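Local atomic coordinates of ribosomal protein S2-related protein (Deinococcus radiodurans, PDB entry 2JH3), a protein that binds a [4Fe-4S] cluster, has a chelatase-like fold and may insert iron into sirohydrochlorin. Residues Ser19-Arg31 against Asp42-Gly54. Residues are numbered along the deposited sequence; the frame is centred on the assembly and turned at random.
Sequences SARATQQVAEALR and DEVLEGYWQQEPG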
loop_
_atom_site.group_PDB
_atom_site.type_symbol
_atom_site.label_atom_id
_atom_site.label_comp_id
_atom_site.label_asym_id
_atom_site.label_seq_id
_atom_site.Cartn_x
_atom_site.Cartn_y
_atom_site.Cartn_z
ATOM N N SER A 19 20.946 -6.126 -6.833
ATOM C CA SER A 19 21.224 -5.450 -8.068
ATOM C C SER A 19 21.743 -4.048 -7.822
ATOM O O SER A 19 22.062 -3.343 -8.838
ATOM C CB SER A 19 19.901 -5.420 -8.839
ATOM O OG SER A 19 19.080 -6.507 -8.309
ATOM N N ALA A 20 21.734 -3.680 -6.506
ATOM C CA ALA A 20 22.202 -2.438 -5.894
ATOM C C ALA A 20 23.267 -2.652 -4.836
ATOM O O ALA A 20 24.057 -1.752 -4.564
ATOM C CB ALA A 20 21.023 -1.691 -5.214
ATOM N N ARG A 21 23.265 -3.818 -4.181
ATOM C CA ARG A 21 24.300 -4.116 -3.150
ATOM C C ARG A 21 25.756 -4.013 -3.637
ATOM O O ARG A 21 26.590 -3.552 -2.902
ATOM C CB ARG A 21 24.055 -5.458 -2.417
ATOM C CG ARG A 21 23.971 -5.293 -0.906
ATOM N NE ARG A 21 24.343 -8.280 -0.816
ATOM C CZ ARG A 21 23.650 -8.936 -1.742
ATOM N NH1 ARG A 21 22.475 -9.468 -1.434
ATOM N NH2 ARG A 21 24.134 -9.057 -2.979
ATOM N N ALA A 22 26.061 -4.408 -4.862
ATOM C CA ALA A 22 27.403 -4.198 -5.415
ATOM C C ALA A 22 27.831 -2.723 -5.444
ATOM O O ALA A 22 28.962 -2.333 -5.067
ATOM C CB ALA A 22 27.480 -4.773 -6.849
ATOM N N THR A 23 26.951 -1.900 -5.970
ATOM C CA THR A 23 27.216 -0.482 -6.014
ATOM C C THR A 23 27.347 0.087 -4.588
ATOM O O THR A 23 28.245 0.914 -4.343
ATOM C CB THR A 23 26.098 0.227 -6.768
ATOM O OG1 THR A 23 25.970 -0.333 -8.064
ATOM C CG2 THR A 23 26.315 1.726 -6.900
ATOM N N GLN A 24 26.462 -0.346 -3.677
ATOM C CA GLN A 24 26.456 0.124 -2.316
ATOM C C GLN A 24 27.646 -0.298 -1.582
ATOM O O GLN A 24 28.141 0.485 -0.763
ATOM C CB GLN A 24 25.254 -0.338 -1.514
ATOM C CG GLN A 24 23.952 0.195 -1.996
ATOM C CD GLN A 24 22.753 -0.500 -1.349
ATOM O OE1 GLN A 24 22.878 -1.533 -0.697
ATOM N NE2 GLN A 24 21.616 0.082 -1.499
ATOM N N GLN A 25 28.160 -1.528 -1.903
ATOM C CA GLN A 25 29.357 -2.087 -1.261
ATOM C C GLN A 25 30.586 -1.241 -1.658
ATOM O O GLN A 25 31.370 -0.889 -0.786
ATOM C CB GLN A 25 29.499 -3.606 -1.584
ATOM C CG GLN A 25 28.774 -4.627 -0.662
ATOM O OE1 GLN A 25 29.418 -6.678 -1.711
ATOM N NE2 GLN A 25 27.303 -6.593 -1.334
ATOM N N VAL A 26 30.750 -0.931 -2.962
ATOM C CA VAL A 26 31.881 -0.174 -3.400
ATOM C C VAL A 26 31.824 1.232 -2.811
ATOM O O VAL A 26 32.842 1.743 -2.321
ATOM C CB VAL A 26 32.008 -0.088 -4.943
ATOM C CG1 VAL A 26 33.209 0.805 -5.319
ATOM C CG2 VAL A 26 32.215 -1.412 -5.544
ATOM N N ALA A 27 30.647 1.871 -2.898
ATOM C CA ALA A 27 30.474 3.256 -2.410
ATOM C C ALA A 27 30.851 3.378 -0.957
ATOM O O ALA A 27 31.618 4.237 -0.555
ATOM C CB ALA A 27 29.033 3.723 -2.631
ATOM N N GLU A 28 30.340 2.468 -0.161
ATOM C CA GLU A 28 30.641 2.453 1.248
ATOM C C GLU A 28 32.149 2.219 1.514
ATOM O O GLU A 28 32.717 2.874 2.363
ATOM C CB GLU A 28 29.732 1.463 2.016
ATOM C CG GLU A 28 30.019 1.564 3.565
ATOM C CD GLU A 28 29.202 0.646 4.456
ATOM O OE1 GLU A 28 29.416 0.718 5.697
ATOM O OE2 GLU A 28 28.359 -0.124 3.949
ATOM N N ALA A 29 32.814 1.326 0.765
ATOM C CA ALA A 29 34.242 1.075 0.974
ATOM C C ALA A 29 35.104 2.338 0.720
ATOM O O ALA A 29 36.058 2.625 1.439
ATOM C CB ALA A 29 34.703 -0.047 0.041
ATOM N N LEU A 30 34.741 3.066 -0.326
ATOM C CA LEU A 30 35.427 4.227 -0.768
ATOM C C LEU A 30 35.158 5.413 0.170
ATOM O O LEU A 30 36.058 6.244 0.399
ATOM C CB LEU A 30 35.003 4.544 -2.208
ATOM C CG LEU A 30 35.516 3.657 -3.327
ATOM C CD1 LEU A 30 35.072 4.152 -4.705
ATOM C CD2 LEU A 30 36.994 3.589 -3.258
ATOM N N ARG A 31 33.971 5.500 0.752
ATOM C CA ARG A 31 33.745 6.536 1.789
ATOM C C ARG A 31 34.582 6.306 3.037
ATOM O O ARG A 31 35.002 7.265 3.665
ATOM C CB ARG A 31 32.277 6.624 2.251
ATOM C CG ARG A 31 31.330 7.066 1.232
ATOM C CD ARG A 31 29.920 7.086 1.799
ATOM N NE ARG A 31 29.018 7.189 0.667
ATOM C CZ ARG A 31 28.070 6.302 0.357
ATOM N NH1 ARG A 31 27.855 5.239 1.150
ATOM N NH2 ARG A 31 27.380 6.446 -0.745
ATOM N N ASP A 42 35.747 14.223 -2.371
ATOM C CA ASP A 42 35.204 14.706 -1.089
ATOM C C ASP A 42 33.843 14.129 -0.677
ATOM O O ASP A 42 33.406 14.374 0.455
ATOM C CB ASP A 42 35.115 16.227 -1.137
ATOM C CG ASP A 42 36.488 16.822 -1.454
ATOM O OD1 ASP A 42 37.261 16.882 -0.491
ATOM O OD2 ASP A 42 36.781 17.052 -2.661
ATOM N N GLU A 43 33.212 13.374 -1.582
ATOM C CA GLU A 43 32.004 12.641 -1.333
ATOM C C GLU A 43 31.856 11.536 -2.392
ATOM O O GLU A 43 32.461 11.624 -3.486
ATOM C CB GLU A 43 30.770 13.564 -1.349
ATOM C CG GLU A 43 30.265 13.931 -2.732
ATOM C CD GLU A 43 29.043 14.772 -2.689
ATOM O OE1 GLU A 43 28.362 14.774 -1.638
ATOM O OE2 GLU A 43 28.765 15.446 -3.687
ATOM N N VAL A 44 31.076 10.511 -2.035
ATOM C CA VAL A 44 30.742 9.385 -2.922
ATOM C C VAL A 44 29.234 9.179 -2.844
ATOM O O VAL A 44 28.643 9.000 -1.753
ATOM C CB VAL A 44 31.506 8.102 -2.553
ATOM C CG1 VAL A 44 31.220 6.998 -3.519
ATOM C CG2 VAL A 44 33.015 8.368 -2.472
ATOM N N LEU A 45 28.600 9.319 -3.984
ATOM C CA LEU A 45 27.166 9.200 -4.083
ATOM C C LEU A 45 26.789 8.011 -4.985
ATOM O O LEU A 45 27.650 7.460 -5.741
ATOM C CB LEU A 45 26.591 10.515 -4.613
ATOM C CG LEU A 45 26.817 11.738 -3.671
ATOM C CD1 LEU A 45 26.135 12.938 -4.258
ATOM C CD2 LEU A 45 26.322 11.594 -2.231
ATOM N N GLU A 46 25.505 7.652 -4.928
ATOM C CA GLU A 46 24.963 6.534 -5.695
ATOM C C GLU A 46 23.837 6.982 -6.576
ATOM O O GLU A 46 23.049 7.878 -6.225
ATOM C CB GLU A 46 24.418 5.472 -4.766
ATOM C CG GLU A 46 25.464 4.877 -3.920
ATOM C CD GLU A 46 24.890 4.241 -2.643
ATOM O OE1 GLU A 46 23.804 3.645 -2.737
ATOM O OE2 GLU A 46 25.546 4.269 -1.596
ATOM N N GLY A 47 23.733 6.364 -7.740
ATOM C CA GLY A 47 22.531 6.480 -8.532
ATOM C C GLY A 47 22.184 5.173 -9.238
ATOM O O GLY A 47 23.059 4.311 -9.456
ATOM N N TYR A 48 20.911 5.023 -9.600
ATOM C CA TYR A 48 20.457 3.755 -10.197
ATOM C C TYR A 48 19.537 4.006 -11.363
ATOM O O TYR A 48 18.837 4.997 -11.415
ATOM C CB TYR A 48 19.766 2.848 -9.158
ATOM C CG TYR A 48 20.652 2.482 -8.039
ATOM C CD1 TYR A 48 20.677 3.245 -6.916
ATOM C CD2 TYR A 48 21.519 1.375 -8.118
ATOM C CE1 TYR A 48 21.561 2.969 -5.865
ATOM C CE2 TYR A 48 22.425 1.106 -7.102
ATOM C CZ TYR A 48 22.420 1.901 -5.958
ATOM O OH TYR A 48 23.285 1.605 -4.908
ATOM N N TRP A 49 19.508 3.071 -12.288
ATOM C CA TRP A 49 18.580 3.133 -13.372
ATOM C C TRP A 49 17.141 2.840 -12.866
ATOM O O TRP A 49 16.223 3.581 -13.188
ATOM C CB TRP A 49 19.011 2.127 -14.474
ATOM C CG TRP A 49 18.187 2.145 -15.717
ATOM C CD1 TRP A 49 17.227 3.025 -16.071
ATOM C CD2 TRP A 49 18.180 1.128 -16.716
ATOM N NE1 TRP A 49 16.633 2.646 -17.261
ATOM C CE2 TRP A 49 17.224 1.488 -17.680
ATOM C CE3 TRP A 49 18.913 -0.028 -16.891
ATOM C CZ2 TRP A 49 16.986 0.721 -18.827
ATOM C CZ3 TRP A 49 18.687 -0.777 -18.023
ATOM C CH2 TRP A 49 17.729 -0.403 -18.968
ATOM N N GLN A 50 16.972 1.776 -12.081
ATOM C CA GLN A 50 15.665 1.223 -11.764
ATOM C C GLN A 50 15.206 1.465 -10.315
ATOM O O GLN A 50 14.216 0.854 -9.859
ATOM C CB GLN A 50 15.674 -0.275 -12.067
ATOM C CG GLN A 50 15.827 -0.525 -13.496
ATOM C CD GLN A 50 14.645 -0.041 -14.259
ATOM O OE1 GLN A 50 13.507 -0.369 -13.911
ATOM N NE2 GLN A 50 14.874 0.773 -15.284
ATOM N N GLN A 51 15.897 2.329 -9.572
ATOM C CA GLN A 51 15.469 2.702 -8.224
ATOM C C GLN A 51 16.047 4.011 -7.793
ATOM O O GLN A 51 16.892 4.567 -8.497
ATOM C CB GLN A 51 15.799 1.602 -7.187
ATOM C CG GLN A 51 17.304 1.385 -6.943
ATOM C CD GLN A 51 17.551 0.184 -6.074
ATOM O OE1 GLN A 51 17.312 -0.949 -6.439
ATOM N NE2 GLN A 51 18.057 0.436 -4.895
ATOM N N GLU A 52 15.538 4.559 -6.684
ATOM C CA GLU A 52 16.070 5.807 -6.130
ATOM C C GLU A 52 17.346 5.519 -5.315
ATOM O O GLU A 52 17.407 4.484 -4.634
ATOM C CB GLU A 52 15.040 6.484 -5.245
ATOM C CG GLU A 52 13.829 6.978 -5.988
ATOM C CD GLU A 52 12.992 7.928 -5.118
ATOM O OE1 GLU A 52 12.770 7.646 -3.878
ATOM O OE2 GLU A 52 12.629 8.986 -5.681
ATOM N N PRO A 53 18.329 6.444 -5.323
ATOM C CA PRO A 53 18.415 7.683 -6.093
ATOM C C PRO A 53 18.490 7.366 -7.553
ATOM O O PRO A 53 19.281 6.478 -7.925
ATOM C CB PRO A 53 19.776 8.299 -5.679
ATOM C CG PRO A 53 20.283 7.529 -4.532
ATOM C CD PRO A 53 19.507 6.232 -4.468
ATOM N N GLY A 54 17.685 8.024 -8.349
ATOM C CA GLY A 54 17.536 7.692 -9.743
ATOM C C GLY A 54 18.495 8.539 -10.579
ATOM O O GLY A 54 19.070 9.528 -10.101
#
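Val44 turns its side chain toward helix 18-35, against Ala27, Leu30 and Arg31. Its CG1, anti to the backbone N (chi1 -176°), lies 4.0 Å from CB of Ala27, while CG2 faces CB of Leu30 and CB meets the aliphatic part of Arg31. The carbonyl of the same valine is gripped side-on by the Arg31 guanidinium: NE and NH2 each reach Val44 O at 3.0 Å, both from one face of the carbonyl plane, with the oxygen lying in the guanidinium plane. Two residues on, Glu46 takes the same NH2 in a salt bridge, Arg31 NH2 to Glu46 OE2 3.0 Å, nearly straight (169°) and on the anti side of the carboxylate, the two flat groups being almost coplanar. An alanine in place of Arg31 is likely to leave Val44 O without both donors and the largely buried Glu46 carboxylate without its countercharge. The other carboxylate oxygen, OE1, receives the Tyr48 hydroxyl (OH to OE1 3.0 Å) from above its plane, so Glu46 is held at both oxygens, and its OE2 also rests against Ala27 CB. Tyr48 runs up to the helix between Ala20, Thr23 and Gln24: its CE2 lies 3.7 Å from Ala20 CB, and its OH comes within 3.3 Å of Gln24 CG. Beyond the strand, Gln51 lays its amide against Ala20 CB, while its OE1 accepts hydrogen bonds from Ser13 N and Trp342 NE1. Helix and strand run antiparallel, their axes 8.3 Å apart, as the closing half of the beta-alpha-beta unit 5-10, 18-35, 43-48 of a chelatase-like domain. Strand 43-48 edges the sheet beside parallel strand 5-10, whose Leu6 and Leu8 also pack on the helix; helix 253-262 covers Val26 and Leu30, and Glu328 of helix 327-333 pairs with Arg31 NH1.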